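Local atomic coordinates of putative mannose-6-phosphate isomerase YvyI (Bacillus subtilis, PDB entry 1QWR), a protein that catalyses the zinc-dependent interconversion of D-mannose 6-phosphate and D-fructose 6-phosphate, as a type 1 mannose-6-phosphate isomerase. Residues E114-K127 with K180-A193. Residues are numbered along the deposited sequence; the frame is centred on the assembly and turned at random. Where two conformers were deposited one is given.
Sequences ELGKTECWYIIDCK and KGALVLETQQNSDA. With ZN (zinc ion), chain E.
Trp121 and Glu186 face each other as a non-hydrogen-bonded pair of antiparallel strands 119-126 and 182-189, which lie side by side in the cupin barrel. From this pair Glu186 runs out extended, CG anti to the backbone N (chi1 -172°), long enough to carry its carboxylate along the indole edge. Its CB lies at that edge in the ring plane, CG passes 3.5 Å from Trp121 CD1, and CD lies 3.7 Å from both Trp121 NE1 and Glu119 OE1. At the tip the carboxylate, nearly coplanar with the ring, accepts a hydrogen bond from the indole N-H: Trp121 NE1 reaches the anti lone pair of Glu186 OE2 at 2.9 Å. The other oxygen, OE1, accepts from a water at 2.7 Å. Tryptophan suits its place by offering a rigid, in-plane N-H; its CB packs on Val184 CG1, which meets the ring obliquely. A phenylalanine at Trp121 would probably leave Glu186 OE2 without its N-H mate and the carboxylate freer to turn.

Glu186 OE2 stands 3.5 Å from Glu119 OE1, two acceptors with no bond between them. Glu119 binds the zinc ion through OE2 at 2.5 Å, with His101 and His176 completing the protein ligands. Lysine has the reach for Lys117 NZ to form a salt bridge to Glu119 OE1, though its hydrogen bond is weak. Away from the metal, Ile124 and Asp125 both face Leu183 in a classic beta bulge, and Leu183 O accepts from both their N-H groups. At the other end a serine hydroxyl serves twice: Ser191 OG donates to Leu115 O and accepts from Ala193 N in an ST turn. Zinc and lysine probably ease the closeness of the adjacent carboxylates, and the indole bond is likely to limit rotation of Glu186, a second-shell acid beside the metal.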
loop_
_atom_site.group_PDB
_atom_site.type_symbol
_atom_site.label_atom_id
_atom_site.label_comp_id
_atom_site.label_asym_id
_atom_site.label_seq_id
_atom_site.Cartn_x
_atom_site.Cartn_y
_atom_site.Cartn_z
ATOM N N GLU A 114 -8.775 15.732 3.460
ATOM C CA GLU A 114 -8.004 14.501 3.347
ATOM C C GLU A 114 -8.462 13.829 2.050
ATOM O O GLU A 114 -9.618 13.945 1.669
ATOM C CB GLU A 114 -8.327 13.586 4.521
ATOM C CG GLU A 114 -7.509 12.327 4.597
ATOM C CD GLU A 114 -6.178 12.555 5.293
ATOM O OE1 GLU A 114 -5.409 11.594 5.463
ATOM O OE2 GLU A 114 -5.908 13.704 5.670
ATOM N N LEU A 115 -7.552 13.139 1.373
ATOM C CA LEU A 115 -7.915 12.427 0.146
ATOM C C LEU A 115 -8.700 11.181 0.517
ATOM O O LEU A 115 -8.682 10.746 1.677
ATOM C CB LEU A 115 -6.656 11.989 -0.614
ATOM C CG LEU A 115 -5.744 13.038 -1.247
ATOM C CD1 LEU A 115 -4.577 12.339 -1.965
ATOM C CD2 LEU A 115 -6.537 13.877 -2.229
ATOM N N GLY A 116 -9.390 10.602 -0.459
ATOM C CA GLY A 116 -10.109 9.356 -0.200
ATOM C C GLY A 116 -9.050 8.260 -0.148
ATOM O O GLY A 116 -7.858 8.555 -0.302
ATOM N N LYS A 117 -9.441 7.008 0.049
ATOM C CA LYS A 117 -8.431 5.947 0.122
ATOM C C LYS A 117 -8.757 4.667 -0.670
ATOM O O LYS A 117 -9.044 3.612 -0.101
ATOM C CB LYS A 117 -8.128 5.599 1.597
ATOM C CG LYS A 117 -6.779 4.916 1.931
ATOM C CD LYS A 117 -6.574 5.076 3.482
ATOM C CE LYS A 117 -5.358 4.448 4.080
ATOM N NZ LYS A 117 -5.452 2.984 4.119
ATOM N N THR A 118 -8.750 4.787 -1.989
ATOM C CA THR A 118 -8.887 3.609 -2.837
ATOM C C THR A 118 -7.493 2.978 -2.652
ATOM O O THR A 118 -6.505 3.703 -2.503
ATOM C CB THR A 118 -9.118 4.027 -4.287
ATOM O OG1 THR A 118 -10.496 4.390 -4.427
ATOM C CG2 THR A 118 -8.785 2.881 -5.269
ATOM N N GLU A 119 -7.410 1.649 -2.630
ATOM C CA GLU A 119 -6.130 0.988 -2.401
ATOM C C GLU A 119 -6.118 -0.405 -3.017
ATOM O O GLU A 119 -7.096 -0.846 -3.610
ATOM C CB GLU A 119 -5.885 0.870 -0.896
ATOM C CG GLU A 119 -7.003 0.067 -0.221
ATOM C CD GLU A 119 -6.849 -0.051 1.275
ATOM O OE1 GLU A 119 -6.158 0.788 1.870
ATOM O OE2 GLU A 119 -7.433 -0.995 1.855
ATOM N N CYS A 120 -4.986 -1.083 -2.899
ATOM C CA CYS A 120 -4.885 -2.435 -3.422
ATOM C C CYS A 120 -3.847 -3.213 -2.614
ATOM O O CYS A 120 -2.965 -2.632 -1.941
ATOM C CB CYS A 120 -4.551 -2.405 -4.920
ATOM S SG CYS A 120 -2.884 -1.771 -5.262
ATOM N N TRP A 121 -3.978 -4.528 -2.654
ATOM C CA TRP A 121 -3.106 -5.402 -1.895
ATOM C C TRP A 121 -2.414 -6.446 -2.739
ATOM O O TRP A 121 -3.055 -7.116 -3.560
ATOM C CB TRP A 121 -3.893 -6.178 -0.832
ATOM C CG TRP A 121 -4.623 -5.359 0.140
ATOM C CD1 TRP A 121 -4.198 -4.210 0.733
ATOM C CD2 TRP A 121 -5.918 -5.648 0.686
ATOM N NE1 TRP A 121 -5.148 -3.762 1.621
ATOM C CE2 TRP A 121 -6.215 -4.627 1.609
ATOM C CE3 TRP A 121 -6.853 -6.675 0.480
ATOM C CZ2 TRP A 121 -7.409 -4.594 2.331
ATOM C CZ3 TRP A 121 -8.048 -6.648 1.202
ATOM C CH2 TRP A 121 -8.316 -5.614 2.115
ATOM N N TYR A 122 -1.106 -6.563 -2.555
ATOM C CA TYR A 122 -0.367 -7.625 -3.208
ATOM C C TYR A 122 0.028 -8.500 -2.033
ATOM O O TYR A 122 0.686 -8.037 -1.096
ATOM C CB TYR A 122 0.913 -7.144 -3.901
ATOM C CG TYR A 122 1.754 -8.310 -4.344
ATOM C CD1 TYR A 122 1.354 -9.098 -5.427
ATOM C CD2 TYR A 122 2.912 -8.688 -3.636
ATOM C CE1 TYR A 122 2.077 -10.238 -5.793
ATOM C CE2 TYR A 122 3.646 -9.832 -4.000
ATOM C CZ TYR A 122 3.214 -10.604 -5.078
ATOM O OH TYR A 122 3.875 -11.780 -5.410
ATOM N N ILE A 123 -0.378 -9.765 -2.068
ATOM C CA ILE A 123 -0.058 -10.666 -0.978
ATOM C C ILE A 123 1.347 -11.248 -1.174
ATOM O O ILE A 123 1.564 -12.122 -2.025
ATOM C CB ILE A 123 -1.075 -11.820 -0.900
ATOM C CG1 ILE A 123 -2.506 -11.255 -0.855
ATOM C CG2 ILE A 123 -0.756 -12.717 0.311
ATOM C CD1 ILE A 123 -2.800 -10.318 0.362
ATOM N N ILE A 124 2.302 -10.766 -0.388
ATOM C CA ILE A 124 3.662 -11.255 -0.511
ATOM C C ILE A 124 3.718 -12.683 0.021
ATOM O O ILE A 124 4.257 -13.576 -0.634
ATOM C CB ILE A 124 4.664 -10.383 0.294
ATOM C CG1 ILE A 124 4.667 -8.940 -0.243
ATOM C CG2 ILE A 124 6.069 -10.955 0.141
ATOM C CD1 ILE A 124 5.271 -7.914 0.737
ATOM N N ASP A 125 3.144 -12.897 1.199
ATOM C CA ASP A 125 3.143 -14.230 1.809
ATOM C C ASP A 125 1.960 -14.301 2.768
ATOM O O ASP A 125 1.405 -13.280 3.179
ATOM C CB ASP A 125 4.452 -14.449 2.581
ATOM C CG ASP A 125 4.738 -15.926 2.872
ATOM O OD1 ASP A 125 3.945 -16.801 2.475
ATOM O OD2 ASP A 125 5.772 -16.211 3.506
ATOM N N CYS A 126 1.571 -15.512 3.128
ATOM C CA CYS A 126 0.450 -15.680 4.034
ATOM C C CYS A 126 0.383 -17.137 4.432
ATOM O O CYS A 126 0.955 -17.998 3.761
ATOM C CB CYS A 126 -0.876 -15.257 3.364
ATOM S SG CYS A 126 -1.483 -16.266 1.977
ATOM N N LYS A 127 -0.314 -17.405 5.528
ATOM C CA LYS A 127 -0.452 -18.776 6.001
ATOM C C LYS A 127 -1.409 -19.531 5.099
ATOM O O LYS A 127 -2.239 -18.932 4.396
ATOM C CB LYS A 127 -0.957 -18.807 7.446
ATOM C CG LYS A 127 -2.341 -18.207 7.646
ATOM C CD LYS A 127 -2.817 -18.412 9.077
ATOM C CE LYS A 127 -4.125 -17.692 9.344
ATOM N NZ LYS A 127 -4.622 -17.982 10.727
ATOM N N LYS A 180 -5.651 -12.230 9.970
ATOM C CA LYS A 180 -4.419 -12.795 10.510
ATOM C C LYS A 180 -3.625 -13.710 9.589
ATOM O O LYS A 180 -4.193 -14.496 8.825
ATOM C CB LYS A 180 -4.709 -13.537 11.818
ATOM C CG LYS A 180 -5.471 -14.832 11.640
ATOM C CD LYS A 180 -5.704 -15.516 12.988
ATOM C CE LYS A 180 -4.395 -15.757 13.722
ATOM N NZ LYS A 180 -4.613 -16.332 15.080
ATOM N N GLY A 181 -2.301 -13.594 9.692
ATOM C CA GLY A 181 -1.380 -14.401 8.900
ATOM C C GLY A 181 -1.080 -13.979 7.480
ATOM O O GLY A 181 -1.050 -14.814 6.585
ATOM N N ALA A 182 -0.836 -12.692 7.271
ATOM C CA ALA A 182 -0.573 -12.189 5.926
ATOM C C ALA A 182 0.497 -11.118 5.968
ATOM O O ALA A 182 0.574 -10.366 6.933
ATOM C CB ALA A 182 -1.865 -11.593 5.326
ATOM N N LEU A 183 1.317 -11.074 4.924
ATOM C CA LEU A 183 2.383 -10.082 4.776
ATOM C C LEU A 183 2.018 -9.396 3.469
ATOM O O LEU A 183 2.077 -10.018 2.405
ATOM C CB LEU A 183 3.731 -10.778 4.647
ATOM C CG LEU A 183 4.893 -9.831 4.386
ATOM C CD1 LEU A 183 5.087 -8.903 5.576
ATOM C CD2 LEU A 183 6.144 -10.668 4.164
ATOM N N VAL A 184 1.671 -8.112 3.538
ATOM C CA VAL A 184 1.168 -7.394 2.367
ATOM C C VAL A 184 1.881 -6.118 1.931
ATOM O O VAL A 184 2.345 -5.355 2.778
ATOM C CB VAL A 184 -0.322 -7.004 2.637
ATOM C CG1 VAL A 184 -0.967 -6.330 1.411
ATOM C CG2 VAL A 184 -1.101 -8.223 3.040
ATOM N N LEU A 185 1.952 -5.896 0.617
ATOM C CA LEU A 185 2.482 -4.638 0.075
ATOM C C LEU A 185 1.179 -3.930 -0.367
ATOM O O LEU A 185 0.514 -4.340 -1.334
ATOM C CB LEU A 185 3.422 -4.871 -1.116
ATOM C CG LEU A 185 4.195 -3.663 -1.702
ATOM C CD1 LEU A 185 3.229 -2.640 -2.276
ATOM C CD2 LEU A 185 5.049 -3.025 -0.634
ATOM N N GLU A 186 0.827 -2.864 0.360
ATOM C CA GLU A 186 -0.385 -2.103 0.128
ATOM C C GLU A 186 -0.098 -0.770 -0.556
ATOM O O GLU A 186 0.657 0.051 -0.036
ATOM C CB GLU A 186 -1.067 -1.846 1.471
ATOM C CG GLU A 186 -2.459 -1.227 1.409
ATOM C CD GLU A 186 -2.999 -0.998 2.801
ATOM O OE1 GLU A 186 -2.373 -0.219 3.545
ATOM O OE2 GLU A 186 -4.031 -1.616 3.164
ATOM N N THR A 187 -0.687 -0.564 -1.725
ATOM C CA THR A 187 -0.481 0.697 -2.436
ATOM C C THR A 187 -1.817 1.426 -2.326
ATOM O O THR A 187 -2.849 0.860 -2.629
ATOM C CB THR A 187 -0.064 0.444 -3.904
ATOM O OG1 THR A 187 1.172 -0.300 -3.921
ATOM C CG2 THR A 187 0.180 1.781 -4.639
ATOM N N GLN A 188 -1.798 2.670 -1.852
ATOM C CA GLN A 188 -3.055 3.392 -1.651
ATOM C C GLN A 188 -2.914 4.891 -1.951
ATOM O O GLN A 188 -1.815 5.374 -2.228
ATOM C CB GLN A 188 -3.485 3.179 -0.193
ATOM C CG GLN A 188 -2.556 3.850 0.842
ATOM C CD GLN A 188 -2.243 2.937 2.039
ATOM O OE1 GLN A 188 -1.374 2.048 1.965
ATOM N NE2 GLN A 188 -2.954 3.142 3.130
ATOM N N GLN A 189 -4.026 5.626 -1.944
ATOM C CA GLN A 189 -3.929 7.065 -2.137
ATOM C C GLN A 189 -3.302 7.553 -0.837
ATOM O O GLN A 189 -3.393 6.873 0.186
ATOM C CB GLN A 189 -5.301 7.720 -2.254
ATOM C CG GLN A 189 -6.073 7.304 -3.479
ATOM C CD GLN A 189 -7.371 8.054 -3.565
ATOM O OE1 GLN A 189 -7.410 9.229 -3.959
ATOM N NE2 GLN A 189 -8.443 7.400 -3.173
ATOM N N ASN A 190 -2.709 8.746 -0.891
ATOM C CA ASN A 190 -2.059 9.405 0.262
ATOM C C ASN A 190 -3.157 9.914 1.220
ATOM O O ASN A 190 -3.645 11.046 1.130
ATOM C CB ASN A 190 -1.201 10.548 -0.288
ATOM C CG ASN A 190 -0.556 11.379 0.807
ATOM O OD1 ASN A 190 -0.506 10.979 1.975
ATOM N ND2 ASN A 190 -0.045 12.543 0.424
ATOM N N SER A 191 -3.560 9.043 2.134
ATOM C CA SER A 191 -4.671 9.343 3.022
ATOM C C SER A 191 -4.615 8.419 4.220
ATOM O O SER A 191 -4.019 7.342 4.134
ATOM C CB SER A 191 -5.987 9.102 2.251
ATOM O OG SER A 191 -7.117 8.919 3.099
ATOM N N ASP A 192 -5.228 8.829 5.332
ATOM C CA ASP A 192 -5.282 7.997 6.533
ATOM C C ASP A 192 -6.741 7.951 6.979
ATOM O O ASP A 192 -7.033 7.703 8.145
ATOM C CB ASP A 192 -4.389 8.600 7.634
ATOM C CG ASP A 192 -4.156 7.647 8.805
ATOM O OD1 ASP A 192 -4.098 6.409 8.608
ATOM O OD2 ASP A 192 -4.001 8.156 9.940
ATOM N N ALA A 193 -7.649 8.186 6.034
ATOM C CA ALA A 193 -9.092 8.188 6.317
ATOM C C ALA A 193 -9.671 6.782 6.427
ATOM O O ALA A 193 -9.839 6.063 5.423
ATOM C CB ALA A 193 -9.813 8.972 5.251
HETATM ZN ZN ZN E . -7.695 -0.769 4.336
HETATM O O HOH W 1 -4.562 13.421 2.246
HETATM O O HOH W 2 -3.362 1.006 5.693
HETATM O O HOH W 3 -5.709 0.904 4.384
#